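Local coordinates for protein probable cobalt-precorrin-6B C(15)-methyltransferase (decarboxylating) (Methanothermobacter thermautotrophicus, PDB 1L3I) that probably methylates C-15 of cobalt-precorrin-6B using S-adenosyl-L-methionine and then decarboxylates at C-12, yielding cobalt-precorrin-7 for anaerobic adenosylcobalamin biosynthesis, at residues 20-24 with 157-163; 31-37 with 54-59; 68-72 with 85-89; 113-117 with 142-147. One frame throughout, in Å; residues are numbered along the deposited sequence.

All four contacts belong to one Rossmann-like methyltransferase fold, in which a single mixed sheet runs from strand 84-88 at one edge to strand 155-167 at the other. Contact 1 closes the longest loop and encloses the other three, which follow one another along the chain as contacts 2, 3 and 4. Contacts 2 and 3 touch, with centres about 17 Å apart, because strands 57-62 and 84-88 are neighbours in the sheet. The other pairs of centres lie about 22 to 25 Å apart. Contact 3 reaches the S-adenosyl-L-homocysteine pocket, whereas contact 1, at the far edge, lies at the interface with a second subunit of the homotetramer.

Contact 1. Residues 20-24 with 157-163; sequences EVRCL and TELNIAR
T157 and L24 begin a buried apolar seam between helix 19-29 and strand 155-167, with CG2 of T157 lying 4.2 Å from CD2 of L24. Two residues on, L159 meets both L24 and V21. Its CD1 touches L24 CD2 at 3.9 Å and also approaches V21 CG2 and the carbonyl oxygen of E20, so one methyl lies against residues from successive turns of the helix. I161 is next, and its two branches do different work: CD1 presses on E20 CB at 3.6 Å and on V21 CG2 at 3.9 Å, while CG2 lies against the carboxylate carbon of E20. The bend in the glutamate at chi2 (82°) brings its acid group over this methyl. At R163 the contact turns polar. E20 OE2 rests 3.4 Å from R163 CD but well out of the guanidinium plane, and the two flat groups are turned 78° apart; the attraction is therefore one of charge, without a direct bond. A water completes the link, donating to E20 OE2 at 2.9 Å and accepting from R163 NH1 at 3.1 Å. The stronger partner of this carboxylate is R176 of strand 170-183, which forms a salt bridge with OE1. The N-to-C directions of the helix and strand segments are 148° apart. Strand 170-183 hydrogen-bonds to 157-163 within the chain, and an antiparallel strand of a second subunit pairs with the same segment, carrying the sheet across the interface; nearby, C23 forms a disulfide with C27 of that subunit.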
loop_
_atom_site.group_PDB
_atom_site.type_symbol
_atom_site.label_atom_id
_atom_site.label_comp_id
_atom_site.label_asym_id
_atom_site.label_seq_id
_atom_site.Cartn_x
_atom_site.Cartn_y
_atom_site.Cartn_z
ATOM N N GLU A 20 6.435 -12.781 4.103
ATOM C CA GLU A 20 5.376 -12.746 3.101
ATOM C C GLU A 20 5.962 -12.658 1.701
ATOM O O GLU A 20 5.383 -13.176 0.761
ATOM C CB GLU A 20 4.405 -11.584 3.365
ATOM C CG GLU A 20 3.737 -11.586 4.750
ATOM C CD GLU A 20 4.601 -10.991 5.878
ATOM O OE1 GLU A 20 5.712 -10.473 5.635
ATOM O OE2 GLU A 20 4.142 -11.016 7.025
ATOM N N VAL A 21 7.138 -12.049 1.569
ATOM C CA VAL A 21 7.793 -11.932 0.281
ATOM C C VAL A 21 8.448 -13.267 -0.047
ATOM O O VAL A 21 8.333 -13.766 -1.164
ATOM C CB VAL A 21 8.815 -10.789 0.258
ATOM C CG1 VAL A 21 9.641 -10.821 -1.026
ATOM C CG2 VAL A 21 8.087 -9.459 0.376
ATOM N N ARG A 22 9.093 -13.876 0.940
ATOM C CA ARG A 22 9.733 -15.180 0.738
ATOM C C ARG A 22 8.670 -16.228 0.367
ATOM O O ARG A 22 8.906 -17.117 -0.452
ATOM C CB ARG A 22 10.491 -15.607 1.992
ATOM C CG ARG A 22 11.691 -14.745 2.284
ATOM C CD ARG A 22 12.527 -15.292 3.419
ATOM N NE ARG A 22 11.860 -15.170 4.710
ATOM C CZ ARG A 22 11.511 -16.201 5.477
ATOM N NH1 ARG A 22 11.749 -17.448 5.103
ATOM N NH2 ARG A 22 10.881 -15.988 6.623
ATOM N N CYS A 23 7.478 -16.073 0.928
ATOM C CA CYS A 23 6.366 -16.970 0.656
ATOM C C CYS A 23 6.012 -16.883 -0.823
ATOM O O CYS A 23 5.923 -17.905 -1.509
ATOM C CB CYS A 23 5.173 -16.557 1.514
ATOM S SG CYS A 23 3.666 -17.531 1.331
ATOM N N LEU A 24 5.878 -15.659 -1.327
ATOM C CA LEU A 24 5.535 -15.431 -2.727
ATOM C C LEU A 24 6.665 -15.879 -3.646
ATOM O O LEU A 24 6.405 -16.434 -4.715
ATOM C CB LEU A 24 5.151 -13.963 -2.974
ATOM C CG LEU A 24 4.643 -13.580 -4.365
ATOM C CD1 LEU A 24 3.519 -14.488 -4.830
ATOM C CD2 LEU A 24 4.186 -12.155 -4.348
ATOM N N THR A 157 5.437 -7.754 -9.596
ATOM C CA THR A 157 4.447 -7.667 -8.532
ATOM C C THR A 157 5.050 -6.882 -7.386
ATOM O O THR A 157 6.162 -7.176 -6.952
ATOM C CB THR A 157 4.050 -9.032 -8.018
ATOM O OG1 THR A 157 3.422 -9.750 -9.070
ATOM C CG2 THR A 157 3.100 -8.923 -6.852
ATOM N N GLU A 158 4.342 -5.860 -6.918
ATOM C CA GLU A 158 4.822 -5.049 -5.812
ATOM C C GLU A 158 3.978 -5.305 -4.574
ATOM O O GLU A 158 2.759 -5.123 -4.601
ATOM C CB GLU A 158 4.755 -3.580 -6.162
ATOM C CG GLU A 158 5.400 -2.727 -5.101
ATOM C CD GLU A 158 6.505 -1.857 -5.634
ATOM O OE1 GLU A 158 6.869 -1.972 -6.829
ATOM O OE2 GLU A 158 7.004 -1.036 -4.842
ATOM N N LEU A 159 4.634 -5.715 -3.497
ATOM C CA LEU A 159 3.926 -5.976 -2.256
ATOM C C LEU A 159 4.123 -4.917 -1.195
ATOM O O LEU A 159 5.258 -4.546 -0.882
ATOM C CB LEU A 159 4.357 -7.305 -1.636
ATOM C CG LEU A 159 4.079 -8.648 -2.294
ATOM C CD1 LEU A 159 4.299 -9.740 -1.246
ATOM C CD2 LEU A 159 2.649 -8.700 -2.804
ATOM N N ASN A 160 3.019 -4.422 -0.643
ATOM C CA ASN A 160 3.073 -3.467 0.449
ATOM C C ASN A 160 2.415 -4.230 1.588
ATOM O O ASN A 160 1.215 -4.532 1.528
ATOM C CB ASN A 160 2.319 -2.189 0.124
ATOM C CG ASN A 160 3.218 -1.128 -0.499
ATOM O OD1 ASN A 160 3.965 -0.425 0.198
ATOM N ND2 ASN A 160 3.160 -1.017 -1.814
ATOM N N ILE A 161 3.234 -4.644 2.555
ATOM C CA ILE A 161 2.762 -5.430 3.695
ATOM C C ILE A 161 2.720 -4.639 4.985
ATOM O O ILE A 161 3.630 -3.872 5.282
ATOM C CB ILE A 161 3.671 -6.650 3.925
ATOM C CG1 ILE A 161 3.787 -7.452 2.643
ATOM C CG2 ILE A 161 3.127 -7.508 5.051
ATOM C CD1 ILE A 161 5.138 -8.119 2.502
ATOM N N ALA A 162 1.656 -4.853 5.754
ATOM C CA ALA A 162 1.477 -4.204 7.038
ATOM C C ALA A 162 1.096 -5.306 8.012
ATOM O O ALA A 162 0.322 -6.206 7.671
ATOM C CB ALA A 162 0.389 -3.148 6.980
ATOM N N ARG A 163 1.716 -5.286 9.188
ATOM C CA ARG A 163 1.454 -6.284 10.212
ATOM C C ARG A 163 1.016 -5.571 11.482
ATOM O O ARG A 163 1.516 -4.484 11.782
ATOM C CB ARG A 163 2.705 -7.125 10.472
ATOM C CG ARG A 163 3.175 -7.902 9.257
ATOM C CD ARG A 163 4.318 -8.841 9.606
ATOM N NE ARG A 163 5.427 -8.132 10.232
ATOM C CZ ARG A 163 6.406 -8.718 10.918
ATOM N NH1 ARG A 163 6.422 -10.044 11.077
ATOM N NH2 ARG A 163 7.448 -7.999 11.318
HETATM O O HOH W 1 4.994 -12.263 9.451
#

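Contact 2. Residues 31-37 with 54-59; sequences PGKNDVA and RVRRVY
D35 and R56 meet where strands 36-40 and 57-62 start side by side, the two parallel strands of a beta-alpha-beta unit in the Rossmann-like fold. The carbonyl oxygen of D35 takes R56 N at 2.9 Å in the carbonyl plane, and R57 N adds a weak second bond to it at 3.5 Å. The parallel ladder follows: A37 N gives a straight bond (168°) to R57 O at 2.9 Å, and A37 O accepts Y59 N, also at 2.9 Å. V36 N turns the other way, to the D102 side chain, while R56 O is met by N83 ND2. Ahead of the strand, residues 32-35 form a type I turn closed by D35 N on G32 O at 2.9 Å; this same oxygen also receives a CA-H contact from V55. D35 OD2 folds back to accept a weak bond from G32 N. Bending at chi3 (36°), R56 brings NH2 beside the turn to N34 O at 2.7 Å, in a bent bond (143°) whose donor stands above the carbonyl plane. Apolar contacts fill the flanks. P31 CB and R54 CB lie 3.6 Å apart, the two side chains side by side. V36 CG1 sits at the edge of the Y59 ring, in its plane, 3.7 Å from Y59 CE1.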
loop_
_atom_site.group_PDB
_atom_site.type_symbol
_atom_site.label_atom_id
_atom_site.label_comp_id
_atom_site.label_asym_id
_atom_site.label_seq_id
_atom_site.Cartn_x
_atom_site.Cartn_y
_atom_site.Cartn_z
ATOM N N PRO A 31 9.262 -24.722 -6.274
ATOM C CA PRO A 31 10.368 -25.637 -5.982
ATOM C C PRO A 31 10.015 -27.117 -6.121
ATOM O O PRO A 31 9.018 -27.577 -5.567
ATOM C CB PRO A 31 10.724 -25.301 -4.530
ATOM C CG PRO A 31 10.215 -23.899 -4.361
ATOM C CD PRO A 31 8.903 -23.945 -5.080
ATOM N N GLY A 32 10.857 -27.846 -6.850
ATOM C CA GLY A 32 10.658 -29.270 -7.044
ATOM C C GLY A 32 11.844 -30.017 -6.451
ATOM O O GLY A 32 12.969 -29.519 -6.487
ATOM N N LYS A 33 11.601 -31.224 -5.950
ATOM C CA LYS A 33 12.662 -32.013 -5.346
ATOM C C LYS A 33 13.834 -32.379 -6.242
ATOM O O LYS A 33 14.872 -32.806 -5.755
ATOM C CB LYS A 33 12.073 -33.261 -4.705
ATOM C CG LYS A 33 11.320 -32.974 -3.402
ATOM C CD LYS A 33 10.839 -34.281 -2.787
ATOM C CE LYS A 33 10.289 -34.091 -1.371
ATOM N NZ LYS A 33 10.244 -35.413 -0.666
ATOM N N ASN A 34 13.681 -32.217 -7.549
ATOM C CA ASN A 34 14.760 -32.532 -8.487
ATOM C C ASN A 34 15.316 -31.266 -9.119
ATOM O O ASN A 34 16.018 -31.326 -10.129
ATOM C CB ASN A 34 14.268 -33.457 -9.609
ATOM C CG ASN A 34 13.775 -34.793 -9.089
ATOM O OD1 ASN A 34 14.135 -35.225 -7.982
ATOM N ND2 ASN A 34 12.921 -35.450 -9.876
ATOM N N ASP A 35 14.979 -30.122 -8.529
ATOM C CA ASP A 35 15.436 -28.842 -9.043
ATOM C C ASP A 35 16.771 -28.433 -8.471
ATOM O O ASP A 35 17.102 -28.758 -7.328
ATOM C CB ASP A 35 14.412 -27.743 -8.748
ATOM C CG ASP A 35 13.224 -27.778 -9.686
ATOM O OD1 ASP A 35 13.373 -28.320 -10.803
ATOM O OD2 ASP A 35 12.141 -27.249 -9.319
ATOM N N VAL A 36 17.524 -27.707 -9.284
ATOM C CA VAL A 36 18.828 -27.185 -8.904
ATOM C C VAL A 36 18.592 -25.677 -8.868
ATOM O O VAL A 36 18.169 -25.095 -9.865
ATOM C CB VAL A 36 19.913 -27.514 -9.959
ATOM C CG1 VAL A 36 21.241 -26.865 -9.575
ATOM C CG2 VAL A 36 20.074 -29.012 -10.097
ATOM N N ALA A 37 18.818 -25.049 -7.725
ATOM C CA ALA A 37 18.574 -23.631 -7.612
ATOM C C ALA A 37 19.807 -22.854 -7.233
ATOM O O ALA A 37 20.746 -23.404 -6.669
ATOM C CB ALA A 37 17.479 -23.393 -6.583
ATOM N N ARG A 54 13.419 -27.765 -0.111
ATOM C CA ARG A 54 12.484 -28.117 -1.182
ATOM C C ARG A 54 13.091 -28.604 -2.485
ATOM O O ARG A 54 12.405 -29.262 -3.283
ATOM C CB ARG A 54 11.532 -26.953 -1.469
ATOM C CG ARG A 54 10.697 -26.578 -0.270
ATOM C CD ARG A 54 9.771 -25.460 -0.563
ATOM N NE ARG A 54 9.237 -24.920 0.680
ATOM C CZ ARG A 54 8.368 -23.922 0.760
ATOM N NH1 ARG A 54 7.930 -23.325 -0.339
ATOM N NH2 ARG A 54 7.900 -23.560 1.948
ATOM N N VAL A 55 14.357 -28.278 -2.724
ATOM C CA VAL A 55 15.008 -28.687 -3.960
ATOM C C VAL A 55 16.145 -29.679 -3.713
ATOM O O VAL A 55 16.458 -30.021 -2.566
ATOM C CB VAL A 55 15.492 -27.459 -4.804
ATOM C CG1 VAL A 55 14.335 -26.545 -5.112
ATOM C CG2 VAL A 55 16.582 -26.699 -4.088
ATOM N N ARG A 56 16.758 -30.140 -4.801
ATOM C CA ARG A 56 17.854 -31.106 -4.714
ATOM C C ARG A 56 19.171 -30.460 -4.281
ATOM O O ARG A 56 19.787 -30.908 -3.321
ATOM C CB ARG A 56 18.009 -31.835 -6.060
ATOM C CG ARG A 56 19.119 -32.899 -6.129
ATOM C CD ARG A 56 19.014 -33.752 -7.394
ATOM N NE ARG A 56 18.561 -32.971 -8.545
ATOM C CZ ARG A 56 18.941 -33.152 -9.807
ATOM N NH1 ARG A 56 19.810 -34.101 -10.121
ATOM N NH2 ARG A 56 18.451 -32.364 -10.768
ATOM N N ARG A 57 19.580 -29.399 -4.965
ATOM C CA ARG A 57 20.822 -28.712 -4.648
ATOM C C ARG A 57 20.635 -27.198 -4.777
ATOM O O ARG A 57 19.995 -26.724 -5.725
ATOM C CB ARG A 57 21.944 -29.207 -5.585
ATOM C CG ARG A 57 23.271 -28.447 -5.532
ATOM C CD ARG A 57 24.022 -28.579 -4.198
ATOM N NE ARG A 57 24.548 -29.927 -3.949
ATOM C CZ ARG A 57 25.100 -30.339 -2.802
ATOM N NH1 ARG A 57 25.217 -29.515 -1.765
ATOM N NH2 ARG A 57 25.529 -31.584 -2.682
ATOM N N VAL A 58 21.156 -26.451 -3.805
ATOM C CA VAL A 58 21.059 -25.002 -3.817
ATOM C C VAL A 58 22.470 -24.454 -3.786
ATOM O O VAL A 58 23.316 -24.965 -3.062
ATOM C CB VAL A 58 20.315 -24.437 -2.559
ATOM C CG1 VAL A 58 20.162 -22.929 -2.667
ATOM C CG2 VAL A 58 18.956 -25.066 -2.393
ATOM N N TYR A 59 22.737 -23.455 -4.620
ATOM C CA TYR A 59 24.031 -22.780 -4.663
ATOM C C TYR A 59 23.791 -21.367 -4.130
ATOM O O TYR A 59 23.111 -20.569 -4.774
ATOM C CB TYR A 59 24.539 -22.710 -6.104
ATOM C CG TYR A 59 24.936 -24.038 -6.666
ATOM C CD1 TYR A 59 24.010 -24.828 -7.346
ATOM C CD2 TYR A 59 26.222 -24.548 -6.466
ATOM C CE1 TYR A 59 24.351 -26.094 -7.808
ATOM C CE2 TYR A 59 26.578 -25.810 -6.926
ATOM C CZ TYR A 59 25.640 -26.579 -7.590
ATOM O OH TYR A 59 25.985 -27.831 -8.028
#

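Contact 3. Residues 68-72 with 85-89; sequences ISTTE and TLMEG
Helix 65-77 packs on strand 84-88, the closing strand of a beta-alpha-beta crossover that starts from strand 57-62, and I68 and L86 carry much of the contact. The isoleucine splits its branches along the strand. CG2 meets L86 CB at 4.0 Å, the two side chains running in opposite directions, CG1 lies 3.9 Å from E88 CA, and CD1 reaches the carbonyl oxygen of M87 at 3.6 Å. L86 in turn spreads its methyls beneath the next turn of the helix: CD2 faces T71 CG2 at 4.0 Å, and CD1 turns toward E72, where the model is crowded and the fit doubtful. With its methyl anti to the backbone N, T71 puts carbon toward the leucine and keeps OG1 on A67 O, with a further weak bond to G43 O. The helix segment runs nearly antiparallel to the strand, at 165°. I68 also touches D62, an S-adenosyl-L-methionine-binding residue, and G89 just beyond the strand touches the bound S-adenosyl-L-homocysteine. Such helix-on-strand packing beside the S-adenosyl-L-methionine site is characteristic of the Rossmann-like fold of S-adenosyl-L-methionine-dependent methyltransferases.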
loop_
_atom_site.group_PDB
_atom_site.type_symbol
_atom_site.label_atom_id
_atom_site.label_comp_id
_atom_site.label_asym_id
_atom_site.label_seq_id
_atom_site.Cartn_x
_atom_site.Cartn_y
_atom_site.Cartn_z
ATOM N N ILE A 68 27.916 -15.153 4.081
ATOM C CA ILE A 68 28.107 -16.594 3.906
ATOM C C ILE A 68 28.122 -17.296 5.271
ATOM O O ILE A 68 27.560 -18.380 5.441
ATOM C CB ILE A 68 29.408 -16.894 3.132
ATOM C CG1 ILE A 68 29.296 -16.379 1.683
ATOM C CG2 ILE A 68 29.724 -18.386 3.184
ATOM C CD1 ILE A 68 28.211 -17.046 0.858
ATOM N N SER A 69 28.740 -16.633 6.242
ATOM C CA SER A 69 28.810 -17.157 7.600
ATOM C C SER A 69 27.418 -17.177 8.267
ATOM O O SER A 69 27.046 -18.171 8.896
ATOM C CB SER A 69 29.802 -16.307 8.406
ATOM O OG SER A 69 29.804 -16.655 9.780
ATOM N N THR A 70 26.658 -16.088 8.113
ATOM C CA THR A 70 25.307 -15.955 8.682
ATOM C C THR A 70 24.352 -16.997 8.087
ATOM O O THR A 70 23.561 -17.614 8.817
ATOM C CB THR A 70 24.759 -14.536 8.439
ATOM O OG1 THR A 70 25.660 -13.586 9.016
ATOM C CG2 THR A 70 23.381 -14.357 9.047
ATOM N N THR A 71 24.449 -17.192 6.769
ATOM C CA THR A 71 23.620 -18.188 6.084
ATOM C C THR A 71 23.970 -19.612 6.574
ATOM O O THR A 71 23.060 -20.372 6.910
ATOM C CB THR A 71 23.711 -18.069 4.523
ATOM O OG1 THR A 71 23.207 -16.797 4.108
ATOM C CG2 THR A 71 22.865 -19.144 3.826
ATOM N N GLU A 72 25.259 -19.961 6.679
ATOM C CA GLU A 72 25.639 -21.312 7.145
ATOM C C GLU A 72 25.155 -21.526 8.581
ATOM O O GLU A 72 24.629 -22.585 8.933
ATOM C CB GLU A 72 27.152 -21.558 7.032
ATOM C CG GLU A 72 27.652 -22.956 7.491
ATOM C CD GLU A 72 26.956 -24.190 6.819
ATOM O OE1 GLU A 72 26.683 -24.192 5.591
ATOM O OE2 GLU A 72 26.717 -25.212 7.518
ATOM N N THR A 85 25.513 -25.502 -1.333
ATOM C CA THR A 85 26.903 -25.221 -1.639
ATOM C C THR A 85 27.086 -23.719 -1.505
ATOM O O THR A 85 26.579 -22.954 -2.324
ATOM C CB THR A 85 27.254 -25.657 -3.069
ATOM O OG1 THR A 85 26.969 -27.053 -3.225
ATOM C CG2 THR A 85 28.719 -25.406 -3.365
ATOM N N LEU A 86 27.727 -23.302 -0.420
ATOM C CA LEU A 86 27.992 -21.886 -0.160
ATOM C C LEU A 86 29.185 -21.430 -0.985
ATOM O O LEU A 86 30.190 -22.126 -1.062
ATOM C CB LEU A 86 28.248 -21.664 1.337
ATOM C CG LEU A 86 27.006 -21.821 2.206
ATOM C CD1 LEU A 86 27.401 -22.163 3.608
ATOM C CD2 LEU A 86 26.189 -20.547 2.167
HETATM N N MSE A 87 29.072 -20.262 -1.597
HETATM C CA MSE A 87 30.141 -19.740 -2.424
HETATM C C MSE A 87 30.399 -18.266 -2.159
HETATM O O MSE A 87 29.560 -17.421 -2.493
HETATM C CB MSE A 87 29.792 -19.919 -3.897
HETATM C CG MSE A 87 29.467 -21.338 -4.285
HETATM SE SE MSE A 87 29.131 -21.480 -6.179
HETATM C CE MSE A 87 27.260 -21.065 -6.170
ATOM N N GLU A 88 31.531 -17.955 -1.531
ATOM C CA GLU A 88 31.855 -16.566 -1.273
ATOM C C GLU A 88 32.484 -16.013 -2.531
ATOM O O GLU A 88 33.309 -16.675 -3.158
ATOM C CB GLU A 88 32.825 -16.397 -0.112
ATOM C CG GLU A 88 33.046 -14.932 0.222
ATOM C CD GLU A 88 34.288 -14.680 1.034
ATOM O OE1 GLU A 88 34.541 -15.423 2.005
ATOM O OE2 GLU A 88 35.016 -13.713 0.713
ATOM N N GLY A 89 32.085 -14.802 -2.910
ATOM C CA GLY A 89 32.648 -14.182 -4.093
ATOM C C GLY A 89 31.615 -13.405 -4.870
ATOM O O GLY A 89 30.420 -13.441 -4.572
#

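Contact 4. Residues 113-117 with 142-147; sequences LQEIL and EAMECL
L113 and L117, one turn apart, form a ridge on helix 113-122 that meets the hollows of helix 137-149, with Q114 beside it. The leading bump is L113 CD2. It wedges against the start of segment 142-147, 3.7 Å from A143 N and 3.8 Å from E142 CG, with the small A143 CB at 4.2 Å on the floor of the same hollow. L113 has CG anti to its own backbone N (chi1 -179°), which carries the methyl across to the other helix. One turn later, L117 CD1 enters a second hollow, edged by C146 CB at 3.9 Å and L147 CG at 4.0 Å, with the carbonyl oxygen of A143 behind it. Here the two leucines cross at about a right angle, the end of L117 meeting CG of L147. The complementary bump is the sulfur of C146, which lies alongside the aliphatic stem of Q114, 3.7 Å from CG and 3.9 Å from CB. Beyond the sulfur, the amide of Q114 and the carboxylate of E142 approach with their planes strongly inclined but form no direct hydrogen bond. The axes of the two helix segments cross at -41°, and the side chains between them interdigitate. Beneath them lies the sheet: L117 rests on I130 and V132 of strand 128-134, L147 on I130 and on I182 of strand 170-183, and A143 on I182. On its far flank, helix 113-122 packs I116 against helix 91-95.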
loop_
_atom_site.group_PDB
_atom_site.type_symbol
_atom_site.label_atom_id
_atom_site.label_comp_id
_atom_site.label_asym_id
_atom_site.label_seq_id
_atom_site.Cartn_x
_atom_site.Cartn_y
_atom_site.Cartn_z
ATOM N N LEU A 113 23.642 -6.362 -12.057
ATOM C CA LEU A 113 22.396 -7.049 -12.392
ATOM C C LEU A 113 22.342 -7.583 -13.819
ATOM O O LEU A 113 22.067 -8.767 -14.055
ATOM C CB LEU A 113 21.185 -6.148 -12.138
ATOM C CG LEU A 113 19.853 -6.824 -12.451
ATOM C CD1 LEU A 113 19.598 -7.997 -11.508
ATOM C CD2 LEU A 113 18.745 -5.800 -12.372
ATOM N N GLN A 114 22.615 -6.697 -14.767
ATOM C CA GLN A 114 22.590 -7.043 -16.184
ATOM C C GLN A 114 23.480 -8.241 -16.504
ATOM O O GLN A 114 23.051 -9.184 -17.172
ATOM C CB GLN A 114 23.022 -5.833 -16.991
ATOM C CG GLN A 114 22.923 -6.006 -18.477
ATOM C CD GLN A 114 23.323 -4.746 -19.199
ATOM O OE1 GLN A 114 24.512 -4.396 -19.256
ATOM N NE2 GLN A 114 22.334 -4.039 -19.740
ATOM N N GLU A 115 24.708 -8.203 -15.997
ATOM C CA GLU A 115 25.690 -9.268 -16.212
ATOM C C GLU A 115 25.201 -10.580 -15.605
ATOM O O GLU A 115 25.260 -11.632 -16.247
ATOM C CB GLU A 115 27.015 -8.864 -15.568
ATOM C CG GLU A 115 28.162 -9.812 -15.797
ATOM C CD GLU A 115 29.452 -9.343 -15.131
ATOM O OE1 GLU A 115 29.456 -8.249 -14.509
ATOM O OE2 GLU A 115 30.469 -10.075 -15.236
ATOM N N ILE A 116 24.755 -10.495 -14.347
ATOM C CA ILE A 116 24.241 -11.612 -13.562
ATOM C C ILE A 116 23.089 -12.268 -14.302
ATOM O O ILE A 116 23.044 -13.491 -14.412
ATOM C CB ILE A 116 23.742 -11.113 -12.177
ATOM C CG1 ILE A 116 24.926 -10.702 -11.309
ATOM C CG2 ILE A 116 22.906 -12.177 -11.459
ATOM C CD1 ILE A 116 24.499 -10.038 -10.013
ATOM N N LEU A 117 22.177 -11.458 -14.835
ATOM C CA LEU A 117 21.033 -12.002 -15.566
ATOM C C LEU A 117 21.425 -12.688 -16.878
ATOM O O LEU A 117 21.015 -13.822 -17.122
ATOM C CB LEU A 117 19.971 -10.925 -15.814
ATOM C CG LEU A 117 19.137 -10.479 -14.616
ATOM C CD1 LEU A 117 18.162 -9.440 -15.116
ATOM C CD2 LEU A 117 18.413 -11.653 -13.957
ATOM N N GLU A 142 15.474 -1.844 -14.384
ATOM C CA GLU A 142 16.573 -2.621 -14.956
ATOM C C GLU A 142 16.241 -4.098 -15.173
ATOM O O GLU A 142 16.465 -4.612 -16.262
ATOM C CB GLU A 142 17.836 -2.468 -14.089
ATOM C CG GLU A 142 19.117 -2.856 -14.803
ATOM C CD GLU A 142 19.322 -2.048 -16.093
ATOM O OE1 GLU A 142 18.898 -0.861 -16.149
ATOM O OE2 GLU A 142 19.906 -2.610 -17.053
ATOM N N ALA A 143 15.669 -4.751 -14.157
ATOM C CA ALA A 143 15.302 -6.164 -14.230
ATOM C C ALA A 143 14.346 -6.403 -15.399
ATOM O O ALA A 143 14.508 -7.347 -16.166
ATOM C CB ALA A 143 14.659 -6.617 -12.890
HETATM N N MSE A 144 13.377 -5.511 -15.546
HETATM C CA MSE A 144 12.384 -5.595 -16.606
HETATM C C MSE A 144 13.015 -5.470 -17.993
HETATM O O MSE A 144 12.887 -6.381 -18.804
HETATM C CB MSE A 144 11.354 -4.498 -16.415
HETATM C CG MSE A 144 10.580 -4.631 -15.127
HETATM SE SE MSE A 144 8.948 -5.531 -15.434
HETATM C CE MSE A 144 7.942 -3.950 -15.886
ATOM N N GLU A 145 13.695 -4.353 -18.248
ATOM C CA GLU A 145 14.347 -4.121 -19.537
ATOM C C GLU A 145 15.279 -5.291 -19.870
ATOM O O GLU A 145 15.129 -5.937 -20.900
ATOM C CB GLU A 145 15.130 -2.783 -19.537
ATOM C CG GLU A 145 15.797 -2.433 -20.906
ATOM C CD GLU A 145 16.327 -0.990 -21.008
ATOM O OE1 GLU A 145 17.258 -0.625 -20.241
ATOM O OE2 GLU A 145 15.828 -0.229 -21.880
ATOM N N CYS A 146 16.193 -5.603 -18.963
ATOM C CA CYS A 146 17.126 -6.693 -19.185
ATOM C C CYS A 146 16.458 -8.008 -19.513
ATOM O O CYS A 146 16.797 -8.629 -20.509
ATOM C CB CYS A 146 18.033 -6.871 -17.984
ATOM S SG CYS A 146 19.288 -5.590 -17.916
ATOM N N LEU A 147 15.489 -8.417 -18.701
ATOM C CA LEU A 147 14.820 -9.674 -18.951
ATOM C C LEU A 147 14.039 -9.676 -20.257
ATOM O O LEU A 147 13.959 -10.709 -20.914
ATOM C CB LEU A 147 13.939 -10.069 -17.775
ATOM C CG LEU A 147 14.699 -10.653 -16.581
ATOM C CD1 LEU A 147 13.788 -10.741 -15.383
ATOM C CD2 LEU A 147 15.252 -12.019 -16.940
#